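Local coordinates for Exo-poly-alpha-D-galacturonosidase (Thermotoga maritima, PDB 3JUR) that hydrolyses polygalacturonate, the backbone of pectin, from its chain end, working as a hyperthermoactive exopolygalacturonase of glycoside hydrolase family 28, at the interface of chains A and B and the interface of chains A and C. Numbering follows the deposited sequence. Chains: chain A/B/C, Exo-poly-alpha-D-galacturonosidase.

Contact 1: the interface of chains A and B. Residues chain A 291, 320, 349; chain B 318, 347, 349, 382.
A:Met320 reaches tip to tip with B:Val318 and B:Val347, and the tight packing of this apolar patch gathers around its thioether. The methyl CE of A:Met320 lies 3.8 Å from CG2 of B:Val318 and also meets CG2 of B:Val347. Its sulphur, SD, sits against the CG1 branches, 3.9 Å from CG1 of B:Val318 and 4.0 Å from CG1 of B:Val347. Both valines hold CG1 anti to the backbone N (chi1 180° and 176°), which turns both methyls toward chain A, one pair for the sulphur and one for the methyl. The methionine runs straight through chi2 and bends at chi3 (50°), folding CE into the valine pair. An alanine here would probably open a gap in front of both valines and leave their methyls without the thioether they pack on. A second, smaller packed point lies at A:Val349, whose CG2 rests 3.9 Å from CB of B:Lys382. Nothing polar bonds across the patch, and this lysine takes part through the aliphatic root of its chain, which bends away at chi2. Away from these two points the fit slackens. On one flank A:Ile291 comes only as near as 4.4 Å, CD1 to CG2 of B:Val318, and hides little surface. On the other, B:Val349 is barely covered: it and A:Val349 cross obliquely, their CG1 methyls 4.1 Å apart.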
# COMPACT_ATOMS: atom_id res chain seq x y z
N ILE A 291 15.98 22.52 -11.84
CA ILE A 291 16.84 21.94 -10.81
C ILE A 291 17.25 23.12 -9.95
O ILE A 291 18.14 23.89 -10.33
CB ILE A 291 18.11 21.24 -11.38
CG1 ILE A 291 17.72 20.12 -12.37
CG2 ILE A 291 18.99 20.71 -10.24
CD1 ILE A 291 18.91 19.35 -13.01
N MET A 320 13.14 19.48 -9.76
CA MET A 320 14.07 18.86 -8.84
C MET A 320 14.54 19.82 -7.76
O MET A 320 15.00 20.92 -8.06
CB MET A 320 15.29 18.32 -9.59
CG MET A 320 14.99 17.07 -10.39
SD MET A 320 16.41 16.37 -11.24
CE MET A 320 17.63 16.29 -9.93
N VAL A 349 11.04 15.76 -7.90
CA VAL A 349 11.88 14.95 -7.02
C VAL A 349 12.62 15.79 -5.98
O VAL A 349 13.15 16.86 -6.30
CB VAL A 349 12.77 13.89 -7.80
CG1 VAL A 349 12.83 14.19 -9.30
CG2 VAL A 349 14.17 13.71 -7.18
N VAL B 318 22.10 13.14 -13.50
CA VAL B 318 20.68 13.28 -13.77
C VAL B 318 20.41 12.70 -15.15
O VAL B 318 21.07 13.09 -16.12
CB VAL B 318 20.19 14.76 -13.66
CG1 VAL B 318 18.70 14.87 -13.96
CG2 VAL B 318 20.50 15.33 -12.28
N VAL B 347 19.63 10.41 -10.33
CA VAL B 347 18.22 10.65 -10.57
C VAL B 347 17.93 10.28 -12.02
O VAL B 347 18.61 10.77 -12.94
CB VAL B 347 17.83 12.13 -10.30
CG1 VAL B 347 16.35 12.38 -10.66
CG2 VAL B 347 18.11 12.50 -8.86
N VAL B 349 14.62 10.04 -14.62
CA VAL B 349 13.18 10.30 -14.73
C VAL B 349 12.63 10.10 -16.14
O VAL B 349 13.34 10.30 -17.14
CB VAL B 349 12.77 11.70 -14.17
CG1 VAL B 349 13.09 11.80 -12.68
CG2 VAL B 349 13.46 12.81 -14.93
N LYS B 382 16.67 7.98 -7.14
CA LYS B 382 15.29 8.41 -7.28
C LYS B 382 14.96 8.25 -8.75
O LYS B 382 15.63 8.83 -9.61
CB LYS B 382 15.11 9.89 -6.88
CG LYS B 382 15.53 10.23 -5.46
CD LYS B 382 14.59 9.65 -4.43
CE LYS B 382 14.75 10.33 -3.07
NZ LYS B 382 16.14 10.23 -2.54

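Contact 2: the interface of chains A and B. Residues chain A 255, 289, 318; chain B 289, 291, 320.
A:Leu289 and B:Met320 make the apolar centre, the thioether sulphur seated at the fork of the leucine. SD of B:Met320 is 3.7 Å from CD1 of A:Leu289 and 3.8 Å from CD2, so both branches embrace it. A turn at chi3 (65°) carries CE past the leucine to A:Val318. There the two side chains slide by each other in opposite directions, with CE of B:Met320 3.8 Å from CG2 of A:Val318. One step outward, B:Ile291 lays the tip of its longer branch beside the same leucine, CD1 to CD2 of A:Leu289 at 3.9 Å. The rim is reached at A:Arg255, whose chain, bent at chi2 and chi3, brings the guanidinium to B:Leu289. CD2 of that leucine comes in obliquely above the guanidinium plane, 3.3 Å from NH2 of A:Arg255. This is a close van der Waals touch of a guanidinium nitrogen on a methyl; neither chain offers the other a polar partner within bonding distance in this patch. The site thus joins short strands of two beta-helices, 289-291 and 318-320 of each chain together with strand 255-258 of chain A, by side-chain packing, and contributes an apolar seam to the tetramer.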
# COMPACT_ATOMS: atom_id res chain seq x y z
N ARG A 255 15.43 25.72 -18.95
CA ARG A 255 16.09 25.25 -17.73
C ARG A 255 16.05 26.36 -16.69
O ARG A 255 16.33 27.51 -17.01
CB ARG A 255 17.53 24.81 -18.02
CG ARG A 255 18.41 24.69 -16.76
CD ARG A 255 18.49 23.28 -16.20
NE ARG A 255 19.78 22.66 -16.53
CZ ARG A 255 20.76 22.43 -15.66
NH1 ARG A 255 20.61 22.75 -14.37
NH2 ARG A 255 21.89 21.87 -16.06
N LEU A 289 12.75 21.89 -17.43
CA LEU A 289 13.52 21.34 -16.33
C LEU A 289 13.85 22.40 -15.28
O LEU A 289 14.42 23.44 -15.59
CB LEU A 289 14.83 20.72 -16.85
CG LEU A 289 15.81 20.19 -15.80
CD1 LEU A 289 15.15 19.11 -14.90
CD2 LEU A 289 17.10 19.67 -16.42
N VAL A 318 9.83 18.60 -15.43
CA VAL A 318 10.58 17.95 -14.37
C VAL A 318 11.06 19.01 -13.36
O VAL A 318 11.72 19.98 -13.74
CB VAL A 318 11.78 17.14 -14.94
CG1 VAL A 318 12.73 16.69 -13.83
CG2 VAL A 318 11.28 15.95 -15.76
N LEU B 289 24.57 15.49 -17.02
CA LEU B 289 23.16 15.66 -17.34
C LEU B 289 22.82 14.99 -18.68
O LEU B 289 23.33 15.40 -19.72
CB LEU B 289 22.81 17.15 -17.37
CG LEU B 289 21.38 17.56 -17.74
CD1 LEU B 289 20.34 16.89 -16.84
CD2 LEU B 289 21.23 19.09 -17.71
N ILE B 291 19.73 14.41 -21.21
CA ILE B 291 18.36 14.73 -21.57
C ILE B 291 18.17 14.24 -23.00
O ILE B 291 18.56 14.91 -23.96
CB ILE B 291 18.02 16.24 -21.47
CG1 ILE B 291 18.34 16.78 -20.07
CG2 ILE B 291 16.53 16.49 -21.79
CD1 ILE B 291 18.18 18.31 -19.94
N MET B 320 17.32 12.03 -17.95
CA MET B 320 15.96 12.42 -18.33
C MET B 320 15.56 11.81 -19.66
O MET B 320 16.26 11.99 -20.65
CB MET B 320 15.83 13.94 -18.45
CG MET B 320 15.58 14.65 -17.16
SD MET B 320 15.38 16.41 -17.44
CE MET B 320 13.88 16.50 -18.43

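Contact 3: the interface of chains A and B. Residues chain A 347, 382-384, 409; chain B 349-350, 384, 411-412.
The carboxylate of B:Glu411 stands against A:Ile409 and the strand that carries A:Ala383. CG1 of A:Ile409 lies over one of its faces, 3.6 Å from OE1 of B:Glu411, and CB of A:Lys382 comes in obliquely from the same side, 3.4 Å from OE2. Beyond the tip comes the carbonyl of A:Ala383, whose O is 2.9 Å from OE1 of B:Glu411. Both can only accept, so the pair reads as a clash and carries no weight. The other flat group, the amide of B:Asn350, meets CG2 of A:Val347 tip to tip, the methyl coming in obliquely to the amide plane beside OD1, 3.7 Å from it. The glutamate chain is extended beyond CG (chi2 170°), which delivers the carboxylate across to chain A. An alanine in place of B:Glu411 would probably leave A:Ile409 without its neighbour and open a gap beside A:Lys382. Between the flat groups, A:Val347 and B:Thr384 meet tip to tip, their CG2 methyls 3.7 Å apart, while CG1 of A:Val347 packs 3.7 Å from CG1 of B:Val349. A:Lys382, bent at chi2 (-90°) and chi4, lays CE 3.5 Å from CA of B:Gly412. In the fold, chain A gives strands 347-349, 382-385 and 408-411 of its beta-helix; chain B answers with its strands 347-349, 382-384 and 408-411 and the turn residues that follow the first and last.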
# COMPACT_ATOMS: atom_id res chain seq x y z
N VAL A 347 6.91 15.42 -13.05
CA VAL A 347 7.71 14.69 -12.10
C VAL A 347 8.37 15.72 -11.19
O VAL A 347 8.95 16.70 -11.66
CB VAL A 347 8.80 13.84 -12.79
CG1 VAL A 347 9.74 13.21 -11.77
CG2 VAL A 347 8.18 12.76 -13.68
N LYS A 382 4.29 12.20 -10.42
CA LYS A 382 5.16 11.35 -9.60
C LYS A 382 6.05 12.27 -8.80
O LYS A 382 6.80 13.05 -9.39
CB LYS A 382 6.03 10.44 -10.46
CG LYS A 382 5.36 9.86 -11.71
CD LYS A 382 4.68 8.55 -11.47
CE LYS A 382 4.67 7.71 -12.74
NZ LYS A 382 4.07 8.41 -13.91
N ALA A 383 5.97 12.19 -7.48
CA ALA A 383 6.72 13.11 -6.64
C ALA A 383 7.35 12.44 -5.44
O ALA A 383 6.85 11.44 -4.92
CB ALA A 383 5.84 14.27 -6.18
N THR A 384 8.44 13.05 -5.00
CA THR A 384 9.25 12.56 -3.93
C THR A 384 9.56 13.75 -2.99
O THR A 384 9.87 14.85 -3.47
CB THR A 384 10.50 11.89 -4.56
OG1 THR A 384 10.36 10.46 -4.48
CG2 THR A 384 11.80 12.34 -3.93
N ILE A 409 1.30 9.45 -7.68
CA ILE A 409 2.02 8.83 -6.57
C ILE A 409 2.95 9.85 -5.92
O ILE A 409 3.72 10.54 -6.61
CB ILE A 409 2.77 7.51 -6.99
CG1 ILE A 409 3.73 7.05 -5.90
CG2 ILE A 409 3.51 7.71 -8.28
CD1 ILE A 409 4.05 5.56 -5.94
N VAL B 349 14.62 10.04 -14.62
CA VAL B 349 13.18 10.30 -14.73
C VAL B 349 12.63 10.10 -16.14
O VAL B 349 13.34 10.30 -17.14
CB VAL B 349 12.77 11.70 -14.17
CG1 VAL B 349 13.09 11.80 -12.68
CG2 VAL B 349 13.46 12.81 -14.93
N ASN B 350 11.36 9.71 -16.21
CA ASN B 350 10.67 9.39 -17.45
C ASN B 350 11.43 8.33 -18.26
O ASN B 350 11.57 8.43 -19.48
CB ASN B 350 10.38 10.67 -18.26
CG ASN B 350 9.39 11.60 -17.55
OD1 ASN B 350 8.35 11.16 -17.06
ND2 ASN B 350 9.71 12.89 -17.50
N THR B 384 11.85 7.29 -12.02
CA THR B 384 10.49 7.41 -12.47
C THR B 384 10.33 6.74 -13.84
O THR B 384 11.17 6.94 -14.72
CB THR B 384 10.12 8.91 -12.50
OG1 THR B 384 9.33 9.24 -11.36
CG2 THR B 384 9.42 9.29 -13.75
N GLU B 411 9.21 5.06 -9.04
CA GLU B 411 7.76 5.25 -9.17
C GLU B 411 7.33 5.06 -10.61
O GLU B 411 8.04 5.45 -11.54
CB GLU B 411 7.32 6.65 -8.68
CG GLU B 411 7.59 6.95 -7.20
CD GLU B 411 7.37 8.42 -6.84
OE1 GLU B 411 6.89 8.68 -5.72
OE2 GLU B 411 7.66 9.32 -7.66
N GLY B 412 6.17 4.44 -10.79
CA GLY B 412 5.53 4.34 -12.09
C GLY B 412 6.07 3.30 -13.05
O GLY B 412 5.76 3.34 -14.23

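Contact 4: the interface of chains A and C. Residues chain A 436-440; chain C 434, 446-448.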
# COMPACT_ATOMS: atom_id res chain seq x y z
N PHE A 436 -5.35 4.72 -2.40
CA PHE A 436 -6.74 5.12 -2.40
C PHE A 436 -7.29 5.01 -3.82
O PHE A 436 -6.79 5.68 -4.73
CB PHE A 436 -6.91 6.56 -1.91
CG PHE A 436 -6.49 6.76 -0.48
CD1 PHE A 436 -7.35 6.39 0.55
CD2 PHE A 436 -5.26 7.32 -0.18
CE1 PHE A 436 -6.96 6.56 1.89
CE2 PHE A 436 -4.86 7.50 1.14
CZ PHE A 436 -5.72 7.12 2.18
N GLU A 437 -8.28 4.15 -4.00
CA GLU A 437 -9.05 4.16 -5.24
C GLU A 437 -9.84 5.47 -5.34
O GLU A 437 -9.88 6.10 -6.40
CB GLU A 437 -9.99 2.96 -5.34
CG GLU A 437 -10.65 2.84 -6.72
CD GLU A 437 -11.90 1.98 -6.72
OE1 GLU A 437 -11.86 0.86 -6.16
OE2 GLU A 437 -12.93 2.43 -7.28
N LYS A 438 -10.46 5.88 -4.23
CA LYS A 438 -11.18 7.14 -4.13
C LYS A 438 -10.89 7.73 -2.77
O LYS A 438 -10.91 7.02 -1.77
CB LYS A 438 -12.70 6.93 -4.25
CG LYS A 438 -13.19 6.59 -5.65
CD LYS A 438 -14.69 6.29 -5.64
CE LYS A 438 -15.29 6.40 -7.04
NZ LYS A 438 -14.59 5.52 -8.02
N LEU A 439 -10.57 9.02 -2.76
CA LEU A 439 -10.51 9.80 -1.54
C LEU A 439 -11.17 11.15 -1.84
O LEU A 439 -10.60 11.97 -2.56
CB LEU A 439 -9.07 9.99 -1.03
CG LEU A 439 -8.86 10.84 0.25
CD1 LEU A 439 -7.64 10.40 1.01
CD2 LEU A 439 -8.76 12.33 -0.07
N TYR A 440 -12.38 11.33 -1.33
CA TYR A 440 -13.09 12.60 -1.46
C TYR A 440 -13.32 13.21 -0.09
O TYR A 440 -13.82 12.54 0.82
CB TYR A 440 -14.43 12.42 -2.19
CG TYR A 440 -15.31 13.67 -2.14
CD1 TYR A 440 -15.10 14.73 -3.01
CD2 TYR A 440 -16.35 13.78 -1.21
CE1 TYR A 440 -15.89 15.86 -2.96
CE2 TYR A 440 -17.14 14.90 -1.15
CZ TYR A 440 -16.91 15.94 -2.03
OH TYR A 440 -17.71 17.06 -1.97
N SER C 434 -4.91 1.00 2.62
CA SER C 434 -4.80 2.32 3.25
C SER C 434 -4.32 2.16 4.70
O SER C 434 -4.83 1.31 5.43
CB SER C 434 -6.16 3.02 3.27
OG SER C 434 -6.73 3.13 1.97
N LEU C 446 -15.49 10.40 1.57
CA LEU C 446 -15.58 9.05 1.08
C LEU C 446 -14.17 8.53 0.80
O LEU C 446 -13.43 9.11 0.00
CB LEU C 446 -16.45 9.00 -0.19
CG LEU C 446 -16.59 7.64 -0.86
CD1 LEU C 446 -17.33 6.66 0.05
CD2 LEU C 446 -17.34 7.81 -2.17
N LEU C 447 -13.81 7.43 1.46
CA LEU C 447 -12.51 6.79 1.30
C LEU C 447 -12.72 5.33 0.88
O LEU C 447 -13.40 4.57 1.57
CB LEU C 447 -11.72 6.85 2.61
CG LEU C 447 -10.88 8.07 3.01
CD1 LEU C 447 -11.64 9.38 3.03
CD2 LEU C 447 -10.26 7.82 4.39
N LYS C 448 -12.09 4.96 -0.23
CA LYS C 448 -12.31 3.66 -0.87
C LYS C 448 -10.99 3.11 -1.41
O LYS C 448 -10.59 1.97 -1.15
CB LYS C 448 -13.34 3.83 -2.00
CG LYS C 448 -13.79 2.55 -2.67
CD LYS C 448 -15.03 2.80 -3.53
CE LYS C 448 -15.69 1.50 -3.96
NZ LYS C 448 -14.85 0.74 -4.93
OXT LYS C 448 -10.27 3.78 -2.14
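C:Lys448, the last residue of its chain, lies alongside A:Lys438 and A:Glu437, pointing the same way as both. Its CB packs 3.9 Å from CB of A:Lys438. With CG anti to the backbone N (chi1 -174°), the chain keeps running beside its neighbour, and CD comes 4.1 Å from CD of A:Lys438. A bend at chi4 (-69°) then swings the ammonium NZ to the carboxylate of A:Glu437, where it forms a salt bridge 3.2 Å from OE1, weak as a hydrogen bond. A:Glu437 also faces NZ of A:Lys438 within its own chain, and its charge would probably ease the repulsion between the two lysines. The terminal carboxylate is gripped by two backbone amides: OXT of C:Lys448 takes a strongly bent bond from N of A:Glu437 at 2.7 Å and a nearly straight one from N of A:Lys438 at 3.0 Å. Further along, N of C:Lys448 donates to O of A:Lys438, and A:Tyr440 and C:Leu446 exchange a pair of backbone bonds. Beside this, CE1 of A:Phe436 touches OG of C:Ser434 at 3.4 Å, while from within its own chain CD1 of A:Leu439 caps one ring face over its centre. Strand 438-442 of chain A and strand 444-447 of chain C thus pair antiparallel at the C-terminal ends of the two beta-helices, and the two-fold repeats the arrangement with the chains exchanged.

Contacts 1, 2 and 3 form one seam between chains A and B, the C-alpha centre of contact 1 about 8 Å from that of contact 2 and 9 Å from that of contact 3. Strands 318-320 of both chains serve contacts 1 and 2, and strands 347-349 serve contacts 1 and 3, which share B:Val349. Met320 meets Val318 in contacts 1 and 2 with chains swapped, though the interface is no exact two-fold. Contact 4 stands apart, its C-alpha centre about 21, 29 and 33 Å from those of contacts 3, 1 and 2. Chain A thus binds two neighbours, which lets the copies join into the tetramer.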